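Local coordinates for protein CD1-2 antigen (Gallus gallus, PDB 3DBX) that probably presents lipid antigens to T cells, as an MHC class I-like membrane glycoprotein of the CD1 family, at residues P190-V195 with R210-Y215; V203-V208 with L255-Q260; W223-R228 with D261-A266. All coordinates share one frame; numbering follows the deposited sequence.

Contact 1: P190-V195 with R210-Y215; sequences PPMAVV and RVTSFY
Pro191 lies across the base of the Phe214 side chain, the two meeting at about a right angle. Its CB sits 3.6 Å from Phe214 CB and also touches Val211 CG1 at 3.5 Å. Val211 can reach it because CG1 is anti to the backbone N (chi1 -174°), while CG2 turns to Ala193 CB. Pro191, Ala193 and Val211 form the inner, apolar face. Pro191 and Val211 pack on Val269, and Pro191 and Ala193 on Leu279, in the opposing sheet.

The other face carries Met192, Val194, Arg210 and Thr212. Met192 and Thr212 run side by side. Both use the crowded first torsion between N and the carbonyl carbon, so Met192 CG comes 3.2 Å from Thr212 OG1. Val194 CG2 rests on Arg210 CB at 3.8 Å. Beyond CB the Arg210 chain is extended, and its NH2 bonds a polar side chain of the other protein chain in the assembly. Ser213 OG likewise bonds a basic side chain of that chain.

Four backbone hydrogen bonds join the strands. Thr212 N meets Met192 O at 2.9 Å, nearly along the C=O axis, and Arg210 N meets Val194 O at 2.8 Å in the same way. Ser213 and Phe214 both face Tyr249 in a G1 beta bulge, where the chain turns a corner. The arrangement is the open end of the antiparallel A-B hairpin of an immunoglobulin C1-set domain.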
# COMPACT_ATOMS: atom_id res chain seq x y z
N PRO A 190 13.28 9.37 -12.77
CA PRO A 190 13.69 10.40 -11.79
C PRO A 190 12.56 11.35 -11.35
O PRO A 190 11.63 11.59 -12.14
CB PRO A 190 14.84 11.14 -12.49
CG PRO A 190 15.34 10.18 -13.54
CD PRO A 190 14.05 9.47 -14.01
N PRO A 191 12.66 11.90 -10.12
CA PRO A 191 11.66 12.81 -9.60
C PRO A 191 11.78 14.16 -10.25
O PRO A 191 12.85 14.48 -10.81
CB PRO A 191 12.03 12.90 -8.10
CG PRO A 191 13.50 12.75 -8.09
CD PRO A 191 13.75 11.68 -9.12
N MET A 192 10.70 14.94 -10.21
CA MET A 192 10.79 16.36 -10.52
C MET A 192 10.28 17.06 -9.28
O MET A 192 9.53 16.45 -8.55
CB MET A 192 10.01 16.78 -11.77
CG MET A 192 8.55 16.51 -11.82
SD MET A 192 7.73 17.56 -13.09
CE MET A 192 7.68 19.14 -12.21
N ALA A 193 10.72 18.29 -9.01
CA ALA A 193 10.33 18.95 -7.75
C ALA A 193 10.03 20.43 -7.95
O ALA A 193 10.55 21.07 -8.87
CB ALA A 193 11.38 18.75 -6.66
N VAL A 194 9.14 20.95 -7.12
CA VAL A 194 8.75 22.35 -7.19
C VAL A 194 8.76 22.86 -5.75
O VAL A 194 8.43 22.10 -4.83
CB VAL A 194 7.38 22.59 -7.90
CG1 VAL A 194 7.44 22.23 -9.41
CG2 VAL A 194 6.20 21.86 -7.21
N VAL A 195 9.16 24.12 -5.58
CA VAL A 195 9.19 24.78 -4.26
C VAL A 195 8.31 26.04 -4.31
O VAL A 195 8.41 26.85 -5.26
CB VAL A 195 10.63 25.15 -3.84
CG1 VAL A 195 10.63 25.97 -2.58
CG2 VAL A 195 11.46 23.90 -3.60
N ARG A 210 7.30 19.96 -3.34
CA ARG A 210 6.45 18.88 -3.80
C ARG A 210 7.27 18.08 -4.81
O ARG A 210 7.74 18.64 -5.80
CB ARG A 210 5.19 19.45 -4.43
CG ARG A 210 4.24 18.38 -5.01
CD ARG A 210 3.11 19.06 -5.79
NE ARG A 210 2.38 18.10 -6.61
CZ ARG A 210 1.39 18.40 -7.43
NH1 ARG A 210 0.95 19.65 -7.52
NH2 ARG A 210 0.80 17.44 -8.11
N VAL A 211 7.47 16.79 -4.54
CA VAL A 211 8.33 15.94 -5.38
C VAL A 211 7.43 14.91 -6.03
O VAL A 211 6.68 14.27 -5.33
CB VAL A 211 9.37 15.21 -4.52
CG1 VAL A 211 10.34 14.45 -5.43
CG2 VAL A 211 10.18 16.26 -3.65
N THR A 212 7.49 14.79 -7.36
CA THR A 212 6.52 13.97 -8.09
C THR A 212 7.23 13.02 -9.07
O THR A 212 8.44 13.14 -9.30
CB THR A 212 5.47 14.91 -8.83
OG1 THR A 212 6.17 15.73 -9.78
CG2 THR A 212 4.82 15.88 -7.84
N SER A 213 6.51 12.03 -9.59
CA SER A 213 6.90 11.29 -10.81
C SER A 213 7.94 10.23 -10.67
O SER A 213 8.38 9.67 -11.70
CB SER A 213 7.29 12.23 -11.97
OG SER A 213 6.16 12.99 -12.37
N PHE A 214 8.34 9.90 -9.44
CA PHE A 214 9.53 9.07 -9.27
C PHE A 214 9.32 7.58 -9.03
O PHE A 214 8.35 7.16 -8.42
CB PHE A 214 10.45 9.64 -8.18
CG PHE A 214 9.80 9.72 -6.82
CD1 PHE A 214 9.13 10.86 -6.44
CD2 PHE A 214 9.93 8.68 -5.91
CE1 PHE A 214 8.57 10.97 -5.14
CE2 PHE A 214 9.36 8.74 -4.66
CZ PHE A 214 8.65 9.89 -4.27
N TYR A 215 10.26 6.78 -9.51
CA TYR A 215 10.21 5.36 -9.23
C TYR A 215 11.67 4.88 -9.24
O TYR A 215 12.43 5.27 -10.12
CB TYR A 215 9.36 4.61 -10.29
CG TYR A 215 9.24 3.13 -9.96
CD1 TYR A 215 10.09 2.20 -10.52
CD2 TYR A 215 8.31 2.69 -9.02
CE1 TYR A 215 10.02 0.85 -10.18
CE2 TYR A 215 8.21 1.34 -8.67
CZ TYR A 215 9.07 0.42 -9.26
OH TYR A 215 8.95 -0.91 -8.91

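Contact 2: V203-V208 with L255-Q260; sequences VQLLLV and LLVSPQ
Val257 CG2 is the apolar centre. It sits 3.7 Å from Leu205 CB and 3.9 Å from Leu207 CG, so one methyl fills the angle between two leucines. This methyl takes the crowded position between N and the carbonyl carbon. The other methyl, CG1, touches Leu207 CD1, and the Leu207 and Val257 side chains cross at about a right angle. Leu255 lies on the same face. Tyr265 of the opposing sheet packs on Leu207, Leu255 and Val257, and Trp283 packs on Leu205 and Leu207.

On the reverse face Leu206 CD1 meets Leu256 CD2 at 3.9 Å, the two side chains crossing obliquely. Leu206 reaches over because its CG is anti to the backbone N (chi1 -175°).

The backbones are antiparallel neighbours in the four-stranded sheet of an immunoglobulin C1-set sandwich, strands B and E in the usual lettering. Leu205 and Val257 form one hydrogen-bonded pair, and Leu207 and Leu255 the next. Leu205 N to Val257 O is short, 2.7 Å, and nearly straight at 174°. Leu207 N instead approaches Leu255 O from above the carbonyl plane.

Further out, Leu205 CD1 rests on Pro259 CA and CB. The Gln204 chain extends beyond CG and crosses Leu256 at about a right angle. Its amide touches hydrocarbon there, with NE2 3.9 Å from Leu256 CB. At the polar edge Val203 O lies against the proline ring, 3.1 Å from Pro259 CD.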
# COMPACT_ATOMS: atom_id res chain seq x y z
N VAL A 203 2.84 33.96 12.52
CA VAL A 203 3.58 34.86 11.61
C VAL A 203 4.75 34.15 10.89
O VAL A 203 5.82 34.70 10.66
CB VAL A 203 3.96 36.22 12.29
CG1 VAL A 203 4.49 37.23 11.28
CG2 VAL A 203 2.72 36.81 13.01
N GLN A 204 4.51 32.90 10.53
CA GLN A 204 5.50 32.13 9.82
C GLN A 204 5.06 31.85 8.38
O GLN A 204 3.90 32.05 8.03
CB GLN A 204 5.78 30.82 10.54
CG GLN A 204 6.83 30.93 11.63
CD GLN A 204 6.96 29.63 12.38
OE1 GLN A 204 5.96 29.00 12.73
NE2 GLN A 204 8.20 29.20 12.62
N LEU A 205 6.01 31.42 7.57
CA LEU A 205 5.76 31.04 6.19
C LEU A 205 5.91 29.55 6.15
O LEU A 205 6.74 29.00 6.87
CB LEU A 205 6.85 31.62 5.29
CG LEU A 205 6.78 33.01 4.68
CD1 LEU A 205 8.14 33.38 4.27
CD2 LEU A 205 5.95 32.87 3.44
N LEU A 206 5.12 28.88 5.32
CA LEU A 206 5.32 27.46 5.09
C LEU A 206 6.01 27.29 3.75
O LEU A 206 5.45 27.66 2.71
CB LEU A 206 3.99 26.72 5.12
CG LEU A 206 4.05 25.18 5.00
CD1 LEU A 206 4.64 24.64 6.30
CD2 LEU A 206 2.65 24.60 4.79
N LEU A 207 7.23 26.76 3.75
CA LEU A 207 7.86 26.43 2.47
C LEU A 207 7.49 25.00 2.16
O LEU A 207 7.55 24.17 3.05
CB LEU A 207 9.38 26.58 2.52
CG LEU A 207 9.87 27.94 3.04
CD1 LEU A 207 11.37 27.99 2.97
CD2 LEU A 207 9.26 29.10 2.25
N VAL A 208 7.12 24.74 0.90
CA VAL A 208 6.65 23.41 0.46
C VAL A 208 7.53 22.95 -0.67
O VAL A 208 7.77 23.71 -1.60
CB VAL A 208 5.19 23.45 -0.08
CG1 VAL A 208 4.72 22.07 -0.53
CG2 VAL A 208 4.21 23.99 0.99
N LEU A 255 8.70 23.10 5.53
CA LEU A 255 9.52 23.74 6.55
C LEU A 255 8.87 25.06 6.96
O LEU A 255 8.66 25.92 6.10
CB LEU A 255 10.93 24.02 6.03
CG LEU A 255 11.95 24.65 7.00
CD1 LEU A 255 12.23 23.71 8.16
CD2 LEU A 255 13.24 25.05 6.30
N LEU A 256 8.56 25.22 8.24
CA LEU A 256 8.17 26.55 8.74
C LEU A 256 9.37 27.49 8.90
O LEU A 256 10.38 27.12 9.49
CB LEU A 256 7.38 26.45 10.04
CG LEU A 256 6.01 25.79 9.89
CD1 LEU A 256 5.59 25.07 11.18
CD2 LEU A 256 4.96 26.82 9.51
N VAL A 257 9.26 28.70 8.35
CA VAL A 257 10.30 29.71 8.48
C VAL A 257 9.68 31.05 8.87
O VAL A 257 8.49 31.27 8.69
CB VAL A 257 11.13 29.84 7.18
CG1 VAL A 257 11.75 28.49 6.80
CG2 VAL A 257 10.25 30.36 6.02
N SER A 258 10.49 31.95 9.43
CA SER A 258 10.08 33.33 9.66
C SER A 258 10.28 34.13 8.37
O SER A 258 11.26 33.93 7.67
CB SER A 258 10.92 33.95 10.79
OG SER A 258 10.30 33.79 12.05
N PRO A 259 9.35 35.04 8.04
CA PRO A 259 9.58 35.90 6.87
C PRO A 259 10.76 36.87 7.06
O PRO A 259 11.04 37.32 8.19
CB PRO A 259 8.27 36.68 6.75
CG PRO A 259 7.69 36.66 8.12
CD PRO A 259 8.05 35.31 8.67
N GLN A 260 11.44 37.16 5.95
CA GLN A 260 12.60 38.07 5.92
C GLN A 260 13.69 37.73 6.95
O GLN A 260 14.30 38.64 7.55
CB GLN A 260 12.15 39.53 6.07
CG GLN A 260 11.28 40.06 4.93
CD GLN A 260 10.60 41.36 5.31
OE1 GLN A 260 9.88 41.43 6.32
NE2 GLN A 260 10.83 42.40 4.51

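Contact 3: W223-R228 with D261-A266; sequences WLRDGR and DGHGYA
Asp226 bonds the opposite segment twice. Its backbone N gives a hydrogen bond to Gly264 O, and its OD1 accepts from Gly264 N at 2.9 Å, almost straight at 177°. That N-H comes from above the carboxylate plane. The other oxygen, OD2, lies at the edge of the His263 ring, 3.2 Å from CD2.

Arg225 runs beside both His263 and Tyr265. Its CD sits over the centre of the His263 ring in a CH-pi contact, 4.0 Å from the centroid. The bend at chi3 (-59°) brings NE to Tyr265 OH, 3.3 Å away in the guanidinium plane. That plane stands at 90° to the tyrosine ring.

Tyr265 OH thus accepts from Arg225 NE and donates to Asp261 OD2 at 2.9 Å, which accepts through its syn lone pair, the side of OD1. Asp261 OD2 also takes a weak bond from His263 ND1. Asp261 OD1 accepts from His263 N, closing an Asx turn.

Leu224 and Ala266 pair through both backbone groups, with Leu224 N 2.7 Å from Ala266 O. Arg225 to Arg228 form a type I' turn. Behind the strands, Trp223 packs on Cys209 of the disulfide in the immunoglobulin core. The hydrogen bonds from Arg225 through the tyrosine hydroxyl to Asp261 would have opposite charges at their two ends if both are ionised. This would polarise the hydroxyl and may favour ionised Asp261.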
# COMPACT_ATOMS: atom_id res chain seq x y z
N TRP A 223 15.77 19.85 3.53
CA TRP A 223 15.80 21.28 3.35
C TRP A 223 17.17 21.74 3.67
O TRP A 223 17.80 21.21 4.57
CB TRP A 223 14.79 21.92 4.28
CG TRP A 223 13.40 21.77 3.73
CD1 TRP A 223 12.49 20.77 4.03
CD2 TRP A 223 12.77 22.61 2.76
NE1 TRP A 223 11.34 20.96 3.29
CE2 TRP A 223 11.49 22.08 2.52
CE3 TRP A 223 13.18 23.76 2.07
CZ2 TRP A 223 10.62 22.67 1.61
CZ3 TRP A 223 12.30 24.34 1.17
CH2 TRP A 223 11.05 23.79 0.94
N LEU A 224 17.65 22.72 2.91
CA LEU A 224 18.94 23.35 3.22
C LEU A 224 18.69 24.81 3.58
O LEU A 224 17.90 25.49 2.92
CB LEU A 224 19.90 23.24 2.04
CG LEU A 224 20.22 21.86 1.43
CD1 LEU A 224 20.73 22.04 0.02
CD2 LEU A 224 21.23 21.13 2.25
N ARG A 225 19.32 25.25 4.67
CA ARG A 225 19.28 26.65 5.13
C ARG A 225 20.71 27.18 4.95
O ARG A 225 21.65 26.66 5.58
CB ARG A 225 18.81 26.75 6.59
CG ARG A 225 18.91 28.12 7.22
CD ARG A 225 18.62 28.10 8.73
NE ARG A 225 17.28 27.59 9.06
CZ ARG A 225 17.03 26.54 9.85
NH1 ARG A 225 18.03 25.87 10.42
NH2 ARG A 225 15.78 26.16 10.08
N ASP A 226 20.86 28.15 4.05
CA ASP A 226 22.16 28.58 3.52
C ASP A 226 23.08 27.49 2.95
O ASP A 226 24.27 27.72 2.74
CB ASP A 226 22.85 29.50 4.51
CG ASP A 226 22.05 30.77 4.73
OD1 ASP A 226 21.45 31.23 3.69
OD2 ASP A 226 21.96 31.28 5.89
N GLY A 227 22.51 26.32 2.65
CA GLY A 227 23.23 25.22 2.00
C GLY A 227 23.63 24.11 2.96
O GLY A 227 24.22 23.10 2.54
N ARG A 228 23.33 24.31 4.24
CA ARG A 228 23.49 23.30 5.28
C ARG A 228 22.15 22.63 5.61
O ARG A 228 21.13 23.31 5.71
CB ARG A 228 24.08 23.94 6.55
N ASP A 261 13.95 36.44 7.16
CA ASP A 261 14.91 36.04 8.19
C ASP A 261 16.39 36.15 7.78
O ASP A 261 17.28 36.11 8.63
CB ASP A 261 14.56 34.67 8.80
CG ASP A 261 14.69 33.52 7.82
OD1 ASP A 261 15.07 33.74 6.64
OD2 ASP A 261 14.41 32.37 8.24
N GLY A 262 16.63 36.34 6.48
CA GLY A 262 18.00 36.53 5.98
C GLY A 262 18.73 35.24 5.65
O GLY A 262 19.96 35.24 5.49
N HIS A 263 17.98 34.14 5.57
CA HIS A 263 18.49 32.85 5.14
C HIS A 263 17.96 32.55 3.74
O HIS A 263 16.87 32.98 3.38
CB HIS A 263 18.05 31.73 6.11
CG HIS A 263 18.51 31.92 7.52
ND1 HIS A 263 17.64 31.92 8.60
CD2 HIS A 263 19.75 32.13 8.03
CE1 HIS A 263 18.33 32.12 9.71
NE2 HIS A 263 19.61 32.25 9.40
N GLY A 264 18.76 31.84 2.95
CA GLY A 264 18.29 31.34 1.67
C GLY A 264 17.90 29.90 1.89
O GLY A 264 18.61 29.18 2.60
N TYR A 265 16.79 29.47 1.29
CA TYR A 265 16.32 28.09 1.40
C TYR A 265 16.29 27.33 0.04
O TYR A 265 16.14 27.93 -1.04
CB TYR A 265 14.94 28.04 2.10
CG TYR A 265 15.02 28.50 3.56
CD1 TYR A 265 14.78 29.83 3.91
CD2 TYR A 265 15.35 27.61 4.57
CE1 TYR A 265 14.85 30.24 5.23
CE2 TYR A 265 15.42 28.01 5.88
CZ TYR A 265 15.16 29.31 6.21
OH TYR A 265 15.26 29.69 7.52
N ALA A 266 16.48 26.01 0.12
CA ALA A 266 16.36 25.10 -1.02
C ALA A 266 15.99 23.71 -0.53
O ALA A 266 16.43 23.31 0.56
CB ALA A 266 17.68 25.02 -1.79

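How the contacts relate
From the N terminus, contact 1 closes first. It brings 210-215 back against 190-195 as a hairpin, joining the first two strands of the four-stranded sheet. Contact 2 then takes up the earlier half of the same strand, 204-214, and closes a much longer loop through 255-260. Its segments alternate along the chain with those of contact 1. Contact 3 lies in series after contact 1 but crosses contact 2, joining 220-225 to 265-270 in the second sheet. Contacts 2 and 3 meet across the sandwich, where Leu207 touches Trp223 and Tyr265. Val195 of contact 1 also reaches Trp223, so the three contacts tie both sheets of the immunoglobulin domain together.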